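Local atomic coordinates of DUF917 domain-containing protein (Chromobacterium violaceum, PDB entry 2O3I), a protein that is of unknown function but belongs to the DUF917 family and has the two-part S-Me-THD-like domain organisation. Residues A17-S22 / Q329-N334; T27-R32 / A73-Q78; A134-P139 / E300-W305; L230-A235 / E245-F250; I320-E325 / A353-L358. The protein carries 2 engineered substitutions. One frame throughout, in Å; residues are numbered along the deposited sequence.

Contact 1 (A17-S22 / Q329-N334)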
# COMPACT_ATOMS: atom_id res chain seq x y z
N ALA A 17 -10.82 5.50 -29.66
CA ALA A 17 -10.65 4.77 -28.41
C ALA A 17 -11.60 5.28 -27.33
O ALA A 17 -12.06 4.52 -26.48
CB ALA A 17 -9.20 4.86 -27.92
N CYS A 18 -11.87 6.59 -27.37
CA CYS A 18 -12.78 7.22 -26.41
C CYS A 18 -14.17 6.62 -26.60
O CYS A 18 -14.84 6.26 -25.63
CB CYS A 18 -12.81 8.73 -26.63
SG CYS A 18 -13.98 9.65 -25.54
N PHE A 19 -14.61 6.51 -27.85
CA PHE A 19 -15.92 5.94 -28.13
C PHE A 19 -15.97 4.47 -27.70
O PHE A 19 -16.99 4.00 -27.21
CB PHE A 19 -16.27 6.07 -29.62
CG PHE A 19 -17.66 5.59 -29.96
CD1 PHE A 19 -18.77 6.35 -29.60
CD2 PHE A 19 -17.85 4.35 -30.57
CE1 PHE A 19 -20.06 5.87 -29.85
CE2 PHE A 19 -19.13 3.87 -30.82
CZ PHE A 19 -20.24 4.63 -30.46
N PHE A 20 -14.87 3.74 -27.89
CA PHE A 20 -14.84 2.33 -27.49
C PHE A 20 -14.54 2.18 -26.00
O PHE A 20 -14.44 1.07 -25.49
CB PHE A 20 -13.79 1.55 -28.31
CG PHE A 20 -14.18 1.32 -29.76
CD1 PHE A 20 -15.34 0.62 -30.08
CD2 PHE A 20 -13.39 1.83 -30.79
CE1 PHE A 20 -15.72 0.43 -31.41
CE2 PHE A 20 -13.76 1.64 -32.13
CZ PHE A 20 -14.93 0.94 -32.44
N GLY A 21 -14.41 3.31 -25.30
CA GLY A 21 -14.11 3.26 -23.88
C GLY A 21 -15.32 3.12 -22.96
O GLY A 21 -15.17 3.04 -21.74
N SER A 22 -16.51 3.07 -23.55
CA SER A 22 -17.76 2.94 -22.79
C SER A 22 -17.85 3.99 -21.67
O SER A 22 -18.21 3.68 -20.54
CB SER A 22 -17.87 1.53 -22.19
OG SER A 22 -19.14 1.33 -21.58
N GLN A 329 -16.81 17.82 -31.84
CA GLN A 329 -16.58 16.62 -31.04
C GLN A 329 -17.86 15.82 -30.90
O GLN A 329 -18.86 16.30 -30.37
CB GLN A 329 -16.05 17.01 -29.65
CG GLN A 329 -15.51 15.84 -28.84
CD GLN A 329 -14.45 15.04 -29.59
OE1 GLN A 329 -13.46 15.59 -30.07
NE2 GLN A 329 -14.66 13.73 -29.68
N HIS A 330 -17.82 14.58 -31.39
CA HIS A 330 -18.98 13.69 -31.36
C HIS A 330 -18.92 12.69 -30.20
O HIS A 330 -19.97 12.28 -29.70
CB HIS A 330 -19.08 12.92 -32.68
CG HIS A 330 -19.21 13.80 -33.88
ND1 HIS A 330 -20.27 14.67 -34.06
CD2 HIS A 330 -18.43 13.95 -34.98
CE1 HIS A 330 -20.13 15.31 -35.21
NE2 HIS A 330 -19.02 14.89 -35.78
N VAL A 331 -17.71 12.31 -29.80
CA VAL A 331 -17.52 11.34 -28.72
C VAL A 331 -16.90 11.93 -27.45
O VAL A 331 -15.97 12.74 -27.49
CB VAL A 331 -16.67 10.13 -29.20
CG1 VAL A 331 -17.32 9.50 -30.41
CG2 VAL A 331 -15.23 10.57 -29.52
N PHE A 332 -17.43 11.50 -26.30
CA PHE A 332 -16.97 12.00 -25.01
C PHE A 332 -16.96 10.90 -23.96
O PHE A 332 -17.80 10.01 -23.96
CB PHE A 332 -17.92 13.09 -24.50
CG PHE A 332 -17.93 14.34 -25.31
CD1 PHE A 332 -17.19 15.45 -24.92
CD2 PHE A 332 -18.73 14.44 -26.45
CE1 PHE A 332 -17.24 16.64 -25.64
CE2 PHE A 332 -18.79 15.62 -27.19
CZ PHE A 332 -18.04 16.72 -26.78
N SER A 333 -15.99 10.99 -23.05
CA SER A 333 -15.93 10.06 -21.93
C SER A 333 -16.70 10.85 -20.88
O SER A 333 -16.89 12.06 -21.03
CB SER A 333 -14.49 9.85 -21.45
OG SER A 333 -14.01 11.01 -20.79
N ASN A 334 -17.16 10.19 -19.82
CA ASN A 334 -17.89 10.90 -18.78
C ASN A 334 -17.08 12.09 -18.27
O ASN A 334 -17.63 13.15 -17.99
CB ASN A 334 -18.22 9.94 -17.64
CG ASN A 334 -19.25 8.91 -18.05
OD1 ASN A 334 -19.08 7.71 -17.83
ND2 ASN A 334 -20.34 9.37 -18.66
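Where the C-terminal end of helix 10-19 runs out, the extended backbone of 331-333 passes beside it, bringing Phe19 CA to 5.7 Å from Val331 CA and Cys18 CA to 6.2 Å from Ser333 CA. A type I beta turn begins on the last helical residue, Phe19, and ends at Ser22, and the second segment leads into helix 334-337, with Ser333 as its N-cap. The contact is thus a helix-to-loop junction joining the S-Me-THD-like N-terminal and C-terminal domains, an example of how distant parts of a chain can be brought together: these two segments meet by packing, with no hydrogen bond between them. Its two carriers are neighbours on the helix. Cys18 holds SG anti to its backbone N (chi1 177°), and the sulfur rests against the peptide linking Phe332 to Ser333, with Cys18 SG 3.5 Å from Ser333 N. Phe19 and Val331 cross at about a right angle: CG1 of the valine comes within 3.6 Å of Phe19 CD1 and also lies against the CB of the phenylalanine. The other valine branch, CG2, turns to the CB of Cys18, which puts Val331 across both helix residues. Helix 225-237 adds Leu232 against Phe19 and Leu236 against Val331, and helix 28-35 adds Met28 beside Cys18. Ser333 OG is hydrogen-bonded to Asp336 OD1. Within its own loop Gln329 folds back, and its NE2 donates to Val331 O at 2.7 Å, in the carbonyl plane and on a lone pair.

Contact 2 (T27-R32 / A73-Q78); sequences TMISAR and AINQVQ
The N-terminus of helix 28-35 meets the type I beta turn Ile74-Val77 at the end of the short helix around 71-74, both in the S-Me-THD-like N-terminal domain, and Thr27 at the N-cap position of the former reaches Asn75 in the latter. It is a worked case of a single side-chain hydrogen bond tying a turn to the start of a helix. The backbones come close here, Ser30 CA lying 4.5 Å from Asn75 CA, and Asn75 is the second residue of the turn. Asn75 OD1 carries most of the contact. It accepts a hydrogen bond from Thr27 OG1 at 2.9 Å, the hydroxyl approaching in the carbonyl plane on a lone pair, with the two side chains crossing at about a right angle. Thr27 holds OG1 between its own backbone N and carbonyl carbon (chi1 69°), which turns the hydroxyl to Asn75 OD1. The same oxygen lies against carbon: Ser30 CB is 3.4 Å from Asn75 OD1, and Ile29 CB and CG2 are close by. Helix 111-124 adjoins the buried side, where its Leu112 touches both Ser30 and Ile74. Across the pair itself, Ile74 CG2 packs 4.1 Å from Ser30 CB, while that CB also lies 3.7 Å from Ile74 O.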
# COMPACT_ATOMS: atom_id res chain seq x y z
N THR A 27 -9.63 10.71 -20.08
CA THR A 27 -10.12 11.83 -20.86
C THR A 27 -9.27 12.10 -22.09
O THR A 27 -8.06 11.86 -22.10
CB THR A 27 -10.14 13.13 -20.05
OG1 THR A 27 -8.78 13.54 -19.79
CG2 THR A 27 -10.86 12.94 -18.72
N MSE A 28 -9.92 12.61 -23.14
CA MSE A 28 -9.23 12.96 -24.36
C MSE A 28 -8.34 14.14 -24.03
O MSE A 28 -7.29 14.35 -24.64
CB MSE A 28 -10.24 13.34 -25.45
CG MSE A 28 -11.04 12.17 -25.98
SE MSE A 28 -12.53 12.74 -27.07
CE MSE A 28 -11.60 13.17 -28.71
N ILE A 29 -8.76 14.91 -23.03
CA ILE A 29 -8.02 16.08 -22.59
C ILE A 29 -6.59 15.70 -22.20
O ILE A 29 -5.63 16.27 -22.71
CB ILE A 29 -8.71 16.74 -21.40
CG1 ILE A 29 -10.17 17.03 -21.77
CG2 ILE A 29 -7.96 18.00 -20.99
CD1 ILE A 29 -11.04 17.56 -20.63
N SER A 30 -6.46 14.72 -21.31
CA SER A 30 -5.14 14.28 -20.88
C SER A 30 -4.44 13.52 -21.99
O SER A 30 -3.22 13.51 -22.07
CB SER A 30 -5.24 13.42 -19.61
OG SER A 30 -5.77 12.13 -19.89
N ALA A 31 -5.21 12.87 -22.86
CA ALA A 31 -4.62 12.12 -23.97
C ALA A 31 -4.00 13.10 -24.96
O ALA A 31 -2.92 12.86 -25.49
CB ALA A 31 -5.67 11.26 -24.66
N ARG A 32 -4.70 14.22 -25.20
CA ARG A 32 -4.22 15.25 -26.12
C ARG A 32 -3.02 15.98 -25.54
O ARG A 32 -2.10 16.35 -26.27
CB ARG A 32 -5.35 16.24 -26.44
CG ARG A 32 -6.32 15.72 -27.52
CD ARG A 32 -7.59 16.57 -27.65
NE ARG A 32 -8.47 16.07 -28.70
CZ ARG A 32 -9.76 16.39 -28.82
NH1 ARG A 32 -10.33 17.22 -27.95
NH2 ARG A 32 -10.50 15.88 -29.80
N ALA A 73 -5.09 15.03 -11.54
CA ALA A 73 -3.64 15.06 -11.58
C ALA A 73 -3.11 14.65 -12.95
O ALA A 73 -2.16 15.24 -13.46
CB ALA A 73 -3.07 14.14 -10.50
N ILE A 74 -3.75 13.65 -13.55
CA ILE A 74 -3.32 13.17 -14.86
C ILE A 74 -3.55 14.20 -15.97
O ILE A 74 -2.80 14.23 -16.95
CB ILE A 74 -4.03 11.83 -15.19
CG1 ILE A 74 -3.70 10.80 -14.10
CG2 ILE A 74 -3.58 11.30 -16.54
CD1 ILE A 74 -4.44 9.49 -14.20
N ASN A 75 -4.55 15.06 -15.81
CA ASN A 75 -4.82 16.10 -16.81
C ASN A 75 -3.73 17.15 -16.86
O ASN A 75 -3.75 18.04 -17.71
CB ASN A 75 -6.16 16.80 -16.53
CG ASN A 75 -7.37 16.01 -17.01
OD1 ASN A 75 -7.42 15.58 -18.16
ND2 ASN A 75 -8.34 15.83 -16.13
N GLN A 76 -2.76 17.06 -15.96
CA GLN A 76 -1.67 18.04 -15.90
C GLN A 76 -0.37 17.53 -16.51
O GLN A 76 0.55 18.30 -16.76
CB GLN A 76 -1.42 18.45 -14.45
CG GLN A 76 -2.64 19.04 -13.75
CD GLN A 76 -2.37 19.34 -12.28
OE1 GLN A 76 -1.41 20.03 -11.95
NE2 GLN A 76 -3.23 18.82 -11.40
N VAL A 77 -0.31 16.23 -16.75
CA VAL A 77 0.88 15.61 -17.31
C VAL A 77 1.14 16.02 -18.75
O VAL A 77 0.20 16.18 -19.54
CB VAL A 77 0.77 14.08 -17.23
CG1 VAL A 77 2.02 13.43 -17.78
CG2 VAL A 77 0.56 13.65 -15.78
N GLN A 78 2.41 16.20 -19.09
CA GLN A 78 2.85 16.59 -20.43
C GLN A 78 3.63 15.44 -21.07
O GLN A 78 3.52 15.20 -22.26
CB GLN A 78 3.74 17.83 -20.37
CG GLN A 78 3.04 19.13 -20.02
CD GLN A 78 2.03 19.54 -21.07
OE1 GLN A 78 0.89 19.09 -21.06
NE2 GLN A 78 2.47 20.39 -22.01

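Contact 3 (A134-P139 / E300-W305)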
# COMPACT_ATOMS: atom_id res chain seq x y z
N ALA A 134 -10.02 -5.88 -22.82
CA ALA A 134 -11.47 -6.00 -22.84
C ALA A 134 -12.15 -5.49 -24.10
O ALA A 134 -13.23 -5.96 -24.46
CB ALA A 134 -12.06 -5.27 -21.64
N GLY A 135 -11.51 -4.55 -24.78
CA GLY A 135 -12.12 -3.99 -25.98
C GLY A 135 -12.95 -2.80 -25.53
O GLY A 135 -13.59 -2.13 -26.34
N ARG A 136 -12.93 -2.55 -24.22
CA ARG A 136 -13.64 -1.44 -23.61
C ARG A 136 -12.86 -1.01 -22.37
O ARG A 136 -11.79 -1.56 -22.09
CB ARG A 136 -15.06 -1.85 -23.19
CG ARG A 136 -15.13 -3.09 -22.32
CD ARG A 136 -16.47 -3.22 -21.62
NE ARG A 136 -16.67 -2.11 -20.69
CZ ARG A 136 -17.83 -1.78 -20.14
NH1 ARG A 136 -18.92 -2.48 -20.41
NH2 ARG A 136 -17.90 -0.73 -19.32
N ALA A 137 -13.38 -0.02 -21.64
CA ALA A 137 -12.73 0.44 -20.42
C ALA A 137 -13.53 -0.17 -19.28
O ALA A 137 -14.76 -0.24 -19.35
CB ALA A 137 -12.75 1.95 -20.34
N VAL A 138 -12.84 -0.64 -18.25
CA VAL A 138 -13.51 -1.26 -17.11
C VAL A 138 -13.13 -0.58 -15.80
O VAL A 138 -12.02 -0.06 -15.67
CB VAL A 138 -13.19 -2.78 -17.02
CG1 VAL A 138 -13.51 -3.47 -18.35
CG2 VAL A 138 -11.73 -2.98 -16.64
N PRO A 139 -14.04 -0.60 -14.82
CA PRO A 139 -13.76 0.02 -13.52
C PRO A 139 -12.70 -0.66 -12.67
O PRO A 139 -12.09 -0.02 -11.83
CB PRO A 139 -15.13 0.02 -12.85
CG PRO A 139 -15.72 -1.24 -13.33
CD PRO A 139 -15.38 -1.20 -14.82
N GLU A 300 -16.41 4.53 -15.92
CA GLU A 300 -17.00 3.93 -17.10
C GLU A 300 -18.50 3.89 -16.91
O GLU A 300 -18.99 3.81 -15.79
CB GLU A 300 -16.49 2.49 -17.28
CG GLU A 300 -15.03 2.33 -17.70
CD GLU A 300 -14.03 2.83 -16.67
OE1 GLU A 300 -14.18 2.49 -15.47
OE2 GLU A 300 -13.09 3.55 -17.07
N SER A 301 -19.24 3.96 -18.01
CA SER A 301 -20.68 3.87 -17.94
C SER A 301 -20.98 2.37 -17.80
O SER A 301 -20.42 1.56 -18.53
CB SER A 301 -21.31 4.43 -19.21
OG SER A 301 -21.05 5.82 -19.29
N LEU A 302 -21.85 2.02 -16.86
CA LEU A 302 -22.16 0.63 -16.60
C LEU A 302 -23.63 0.24 -16.81
O LEU A 302 -23.94 -0.92 -17.10
CB LEU A 302 -21.73 0.28 -15.17
CG LEU A 302 -20.24 0.50 -14.91
CD1 LEU A 302 -19.97 0.50 -13.41
CD2 LEU A 302 -19.43 -0.59 -15.61
N LEU A 303 -24.53 1.20 -16.65
CA LEU A 303 -25.95 0.95 -16.84
C LEU A 303 -26.66 2.14 -17.46
O LEU A 303 -26.22 3.29 -17.32
CB LEU A 303 -26.63 0.64 -15.50
CG LEU A 303 -26.12 -0.51 -14.63
CD1 LEU A 303 -24.97 -0.03 -13.76
CD2 LEU A 303 -27.27 -0.99 -13.76
N ALA A 304 -27.75 1.85 -18.16
CA ALA A 304 -28.58 2.87 -18.79
C ALA A 304 -30.02 2.55 -18.40
O ALA A 304 -30.52 1.46 -18.67
CB ALA A 304 -28.41 2.83 -20.31
N TRP A 305 -30.67 3.51 -17.75
CA TRP A 305 -32.05 3.32 -17.29
C TRP A 305 -33.06 4.25 -17.93
O TRP A 305 -32.84 5.46 -18.02
CB TRP A 305 -32.15 3.51 -15.78
CG TRP A 305 -31.68 2.38 -14.92
CD1 TRP A 305 -30.45 2.24 -14.33
CD2 TRP A 305 -32.44 1.23 -14.53
NE1 TRP A 305 -30.40 1.08 -13.59
CE2 TRP A 305 -31.61 0.44 -13.70
CE3 TRP A 305 -33.74 0.78 -14.81
CZ2 TRP A 305 -32.04 -0.77 -13.14
CZ3 TRP A 305 -34.17 -0.41 -14.24
CH2 TRP A 305 -33.33 -1.17 -13.42
O HOH W 1 -21.00 -0.77 -19.60
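A loop from the S-Me-THD-like N-terminal domain lies here against the start of strand 301-306 in the C-terminal one, with Arg136 and Glu300 reaching across in opposite directions. The guanidinium of Arg136 is steadied by its own loop. NE and NH2 grip Ala137 O side-on, both bonds lying near the guanidinium plane; NE stands above the carbonyl plane, whereas NH2 approaches nearly along the C=O axis. From that position NH2 makes a weak hydrogen bond to Ser301 O, 3.5 Å away, and NH1 reaches the same oxygen through water 1, which accepts from Arg136 NH1 at 2.8 Å and donates to Ser301 O at 2.6 Å. A further hydrogen bond runs from NH1 to Pro317 O. The strand that receives this arginine carries a classic beta bulge, in which Leu302 and Leu303 both face Leu296 of the adjoining antiparallel strand 292-297. Glu300 bends at chi2 (65°) and lies over the loop backbone, its CG 3.1 Å from Ala137 O and its OE1 3.2 Å from Pro139 N, a close approach but not a hydrogen bond, since the proline nitrogen carries no hydrogen. OE2 of this buried carboxylate accepts from Gly25 N. Beyond it, Pro139 CD packs 4.2 Å from Leu302 CD2.

Contact 4 (L230-A235 / E245-F250)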
# COMPACT_ATOMS: atom_id res chain seq x y z
N LEU A 230 -8.40 3.42 -34.35
CA LEU A 230 -7.81 4.36 -35.29
C LEU A 230 -8.69 4.57 -36.53
O LEU A 230 -8.82 5.69 -37.02
CB LEU A 230 -6.42 3.87 -35.72
CG LEU A 230 -5.69 4.71 -36.78
CD1 LEU A 230 -5.39 6.11 -36.23
CD2 LEU A 230 -4.41 4.00 -37.20
N LYS A 231 -9.28 3.49 -37.04
CA LYS A 231 -10.12 3.60 -38.22
C LYS A 231 -11.37 4.44 -37.93
O LYS A 231 -11.77 5.27 -38.75
CB LYS A 231 -10.52 2.21 -38.72
CG LYS A 231 -11.35 2.24 -40.00
CD LYS A 231 -11.55 0.85 -40.58
CE LYS A 231 -12.43 0.90 -41.82
NZ LYS A 231 -12.74 -0.47 -42.30
N LEU A 232 -11.97 4.24 -36.76
CA LEU A 232 -13.16 5.02 -36.40
C LEU A 232 -12.79 6.48 -36.18
O LEU A 232 -13.50 7.40 -36.61
CB LEU A 232 -13.80 4.46 -35.12
CG LEU A 232 -14.85 5.35 -34.44
CD1 LEU A 232 -16.00 5.61 -35.38
CD2 LEU A 232 -15.35 4.68 -33.16
N GLY A 233 -11.66 6.69 -35.50
CA GLY A 233 -11.19 8.03 -35.22
C GLY A 233 -10.96 8.83 -36.48
O GLY A 233 -11.31 10.01 -36.55
N ARG A 234 -10.36 8.19 -37.48
CA ARG A 234 -10.10 8.85 -38.75
C ARG A 234 -11.41 9.31 -39.38
O ARG A 234 -11.51 10.42 -39.89
CB ARG A 234 -9.35 7.91 -39.69
CG ARG A 234 -7.85 7.83 -39.39
CD ARG A 234 -7.15 6.76 -40.22
NE ARG A 234 -5.70 6.84 -40.03
CZ ARG A 234 -4.82 5.97 -40.53
NH1 ARG A 234 -5.24 4.94 -41.26
NH2 ARG A 234 -3.53 6.14 -40.32
N ALA A 235 -12.43 8.45 -39.33
CA ALA A 235 -13.72 8.79 -39.91
C ALA A 235 -14.36 9.94 -39.13
O ALA A 235 -15.04 10.79 -39.70
CB ALA A 235 -14.63 7.57 -39.90
N GLU A 245 -27.24 7.81 -36.39
CA GLU A 245 -27.57 6.84 -37.43
C GLU A 245 -26.33 6.53 -38.26
O GLU A 245 -26.05 5.38 -38.59
CB GLU A 245 -28.67 7.38 -38.34
CG GLU A 245 -29.17 6.37 -39.37
CD GLU A 245 -30.20 6.97 -40.32
OE1 GLU A 245 -31.05 7.76 -39.85
OE2 GLU A 245 -30.17 6.65 -41.53
N ALA A 246 -25.58 7.58 -38.61
CA ALA A 246 -24.37 7.41 -39.39
C ALA A 246 -23.33 6.61 -38.60
O ALA A 246 -22.57 5.85 -39.18
CB ALA A 246 -23.79 8.78 -39.77
N MSE A 247 -23.31 6.79 -37.29
CA MSE A 247 -22.35 6.06 -36.45
C MSE A 247 -22.66 4.58 -36.52
O MSE A 247 -21.76 3.75 -36.71
CB MSE A 247 -22.41 6.56 -35.00
CG MSE A 247 -21.62 5.72 -34.01
SE MSE A 247 -19.74 5.47 -34.48
CE MSE A 247 -18.97 6.82 -33.34
N LEU A 248 -23.94 4.24 -36.37
CA LEU A 248 -24.36 2.84 -36.42
C LEU A 248 -24.08 2.26 -37.81
O LEU A 248 -23.66 1.11 -37.93
CB LEU A 248 -25.86 2.73 -36.11
CG LEU A 248 -26.27 3.12 -34.69
CD1 LEU A 248 -27.78 3.11 -34.60
CD2 LEU A 248 -25.67 2.15 -33.67
N ASP A 249 -24.31 3.05 -38.85
CA ASP A 249 -24.04 2.58 -40.20
C ASP A 249 -22.55 2.25 -40.33
O ASP A 249 -22.20 1.15 -40.76
CB ASP A 249 -24.45 3.64 -41.23
CG ASP A 249 -25.97 3.75 -41.41
OD1 ASP A 249 -26.70 3.02 -40.71
OD2 ASP A 249 -26.43 4.57 -42.23
N PHE A 250 -21.70 3.19 -39.93
CA PHE A 250 -20.24 3.01 -40.01
C PHE A 250 -19.79 1.77 -39.25
O PHE A 250 -19.01 0.95 -39.75
CB PHE A 250 -19.51 4.23 -39.45
CG PHE A 250 -18.00 4.16 -39.58
CD1 PHE A 250 -17.37 4.53 -40.77
CD2 PHE A 250 -17.22 3.68 -38.54
CE1 PHE A 250 -15.99 4.43 -40.90
CE2 PHE A 250 -15.84 3.57 -38.67
CZ PHE A 250 -15.22 3.95 -39.85
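Phe250 projects from helix 244-255 onto Ala235 and Leu232 of helix 225-237, the two successive helices forming a helical pair in the S-Me-THD-like C-terminal domain. Their short segments run at 144° to one another, nearer antiparallel than parallel, with axes 12.0 Å apart at closest approach. At that spacing it is long side chains that make the join, an instance of a pair bridged largely by one ring. Apolar packing dominates, and no hydrogen bond crosses. CG of Phe250 is anti to its backbone N (chi1 -176°), and the ring beyond it meets the other helix with its far atoms CE1, CZ and CE2: Ala235 CB is 3.6 Å from Phe250 CE1, and Leu232 CD1 lies 3.9 Å from Phe250 CE2. The ring also comes near main chain, with Phe250 CZ 3.9 Å from Lys231 O. A second apolar group involves Met247, present as selenomethionine. Its chain bends at chi2 and chi3 and crosses Leu232 at about a right angle. Phe19 of helix 10-19 also touches Met247. Charged interactions belong to the exposed side, where the extended chain of Lys231 carries NZ to a salt bridge with Glu254, farther along helix 244-255. Leu232 CD1 finally meets both terminal atoms of the selenomethionine, 3.8 Å from Met247 SE and 3.8 Å from Met247 CE.

Contact 5 (I320-E325 / A353-L358)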
# COMPACT_ATOMS: atom_id res chain seq x y z
N ILE A 320 -21.50 1.30 -23.33
CA ILE A 320 -22.52 2.33 -23.40
C ILE A 320 -21.75 3.57 -23.76
O ILE A 320 -20.84 3.98 -23.03
CB ILE A 320 -23.22 2.48 -22.03
CG1 ILE A 320 -24.04 1.23 -21.75
CG2 ILE A 320 -24.10 3.72 -22.02
CD1 ILE A 320 -24.47 1.07 -20.30
N SER A 321 -22.08 4.17 -24.90
CA SER A 321 -21.36 5.36 -25.36
C SER A 321 -22.26 6.44 -25.91
O SER A 321 -23.30 6.17 -26.52
CB SER A 321 -20.34 4.97 -26.43
OG SER A 321 -19.36 4.11 -25.90
N TYR A 322 -21.84 7.68 -25.72
CA TYR A 322 -22.59 8.83 -26.18
C TYR A 322 -22.17 9.21 -27.60
O TYR A 322 -21.07 8.88 -28.05
CB TYR A 322 -22.34 10.05 -25.29
CG TYR A 322 -22.44 9.79 -23.80
CD1 TYR A 322 -23.65 9.42 -23.22
CD2 TYR A 322 -21.32 9.92 -22.98
CE1 TYR A 322 -23.74 9.18 -21.85
CE2 TYR A 322 -21.39 9.68 -21.62
CZ TYR A 322 -22.61 9.31 -21.06
OH TYR A 322 -22.68 9.04 -19.72
N PHE A 323 -23.08 9.88 -28.29
CA PHE A 323 -22.81 10.41 -29.61
C PHE A 323 -23.53 11.74 -29.70
O PHE A 323 -24.76 11.81 -29.68
CB PHE A 323 -23.26 9.49 -30.75
CG PHE A 323 -22.82 9.99 -32.10
CD1 PHE A 323 -23.55 10.99 -32.76
CD2 PHE A 323 -21.61 9.58 -32.65
CE1 PHE A 323 -23.07 11.57 -33.94
CE2 PHE A 323 -21.12 10.16 -33.84
CZ PHE A 323 -21.85 11.16 -34.48
N VAL A 324 -22.75 12.81 -29.77
CA VAL A 324 -23.30 14.14 -29.86
C VAL A 324 -23.34 14.54 -31.33
O VAL A 324 -22.30 14.76 -31.96
CB VAL A 324 -22.45 15.13 -29.06
CG1 VAL A 324 -23.18 16.47 -28.93
CG2 VAL A 324 -22.15 14.55 -27.68
N GLU A 325 -24.55 14.62 -31.88
CA GLU A 325 -24.73 14.99 -33.27
C GLU A 325 -24.41 16.46 -33.51
O GLU A 325 -24.31 17.25 -32.57
CB GLU A 325 -26.17 14.69 -33.69
CG GLU A 325 -26.52 13.21 -33.64
CD GLU A 325 -27.92 12.91 -34.15
OE1 GLU A 325 -28.21 11.73 -34.43
OE2 GLU A 325 -28.73 13.86 -34.28
N ALA A 353 -27.73 14.67 -28.11
CA ALA A 353 -26.88 13.53 -27.80
C ALA A 353 -27.65 12.21 -27.75
O ALA A 353 -28.81 12.17 -27.33
CB ALA A 353 -26.17 13.76 -26.47
N ALA A 354 -27.00 11.14 -28.18
CA ALA A 354 -27.61 9.82 -28.17
C ALA A 354 -26.78 8.87 -27.32
O ALA A 354 -25.62 9.15 -27.00
CB ALA A 354 -27.70 9.28 -29.58
N VAL A 355 -27.39 7.76 -26.95
CA VAL A 355 -26.72 6.74 -26.15
C VAL A 355 -26.72 5.47 -26.99
O VAL A 355 -27.78 4.97 -27.39
CB VAL A 355 -27.46 6.49 -24.83
CG1 VAL A 355 -26.72 5.44 -24.01
CG2 VAL A 355 -27.60 7.80 -24.04
N ILE A 356 -25.53 4.96 -27.26
CA ILE A 356 -25.37 3.76 -28.06
C ILE A 356 -24.76 2.62 -27.24
O ILE A 356 -23.84 2.83 -26.45
CB ILE A 356 -24.47 4.02 -29.29
CG1 ILE A 356 -25.19 5.00 -30.24
CG2 ILE A 356 -24.16 2.72 -30.02
CD1 ILE A 356 -24.36 5.43 -31.44
N ALA A 357 -25.31 1.43 -27.43
CA ALA A 357 -24.80 0.26 -26.73
C ALA A 357 -24.05 -0.59 -27.75
O ALA A 357 -24.48 -0.74 -28.89
CB ALA A 357 -25.94 -0.54 -26.12
N LEU A 358 -22.90 -1.12 -27.35
CA LEU A 358 -22.12 -1.97 -28.22
C LEU A 358 -22.06 -3.34 -27.57
O LEU A 358 -21.76 -3.48 -26.37
CB LEU A 358 -20.70 -1.41 -28.39
CG LEU A 358 -20.55 0.02 -28.93
CD1 LEU A 358 -19.07 0.42 -28.92
CD2 LEU A 358 -21.13 0.12 -30.34
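Ser321 and Ile356 form a hydrogen-bonded pair in the antiparallel ladder between strands 319-324 and 352-358, a textbook example of backbone polarity satisfied in a buried sheet. Ser321 N donates to Ile356 O at 2.7 Å, and Ile356 N returns a bond to Ser321 O at 2.6 Å; both are nearly straight. The second such pair is Phe323 with Ala354. Phe323 N reaches Ala354 O at 2.9 Å and Ala354 N reaches Phe323 O at 2.8 Å, each donor tilted some 30° from the carbonyl plane. The four acceptors also receive CA-H...O contacts, among them Tyr322 CA to Ala354 O at 3.2 Å. Flanking residues look elsewhere for partners: Ile320 N donates to Ser22 OG, and Val324 O accepts from His330 ND1. Across the other edge of 353-358, backbone bonds join Ala353 to Ala266 and Val355 to Leu262 and Phe263. Ser321 OG bonds to Phe19 O, and Tyr322 OH lies close to the side-chain amide of Asn334. On the face shared by Ile320, Tyr322 and Val355, Ile320 CG2 and Val355 CG1 lie side by side 3.7 Å apart, and Val355 CG2 sits at the edge of the Tyr322 ring. The opposite face, with Phe323 and Ile356, is met by Met247 of helix 244-255, while on the Tyr322 and Val355 face Val284 and Leu286 of strand 283-287 touch those two side chains.

How the contacts relate
Contacts 1 and 5 are wholly buried and contact 3 nearly so, whereas contacts 2 and 4 each reach an exposed margin. Contacts 1 and 3 join the two S-Me-THD-like domains; contact 2 stays in the N-terminal one, and contacts 4 and 5 in the C-terminal one. Chemistry follows place: backbone hydrogen bonds within the sheet of contact 5, apolar packing in contacts 1 and 4, a side-chain hydrogen bond at a helix start in contact 2, and arginine with water in contact 3. Contact 1 touches all the others, whereas contact 2 meets none of contacts 3, 4 and 5. Contacts 3 and 5 share the antiparallel sheet, and Met247 links contact 4 to contacts 1 and 5.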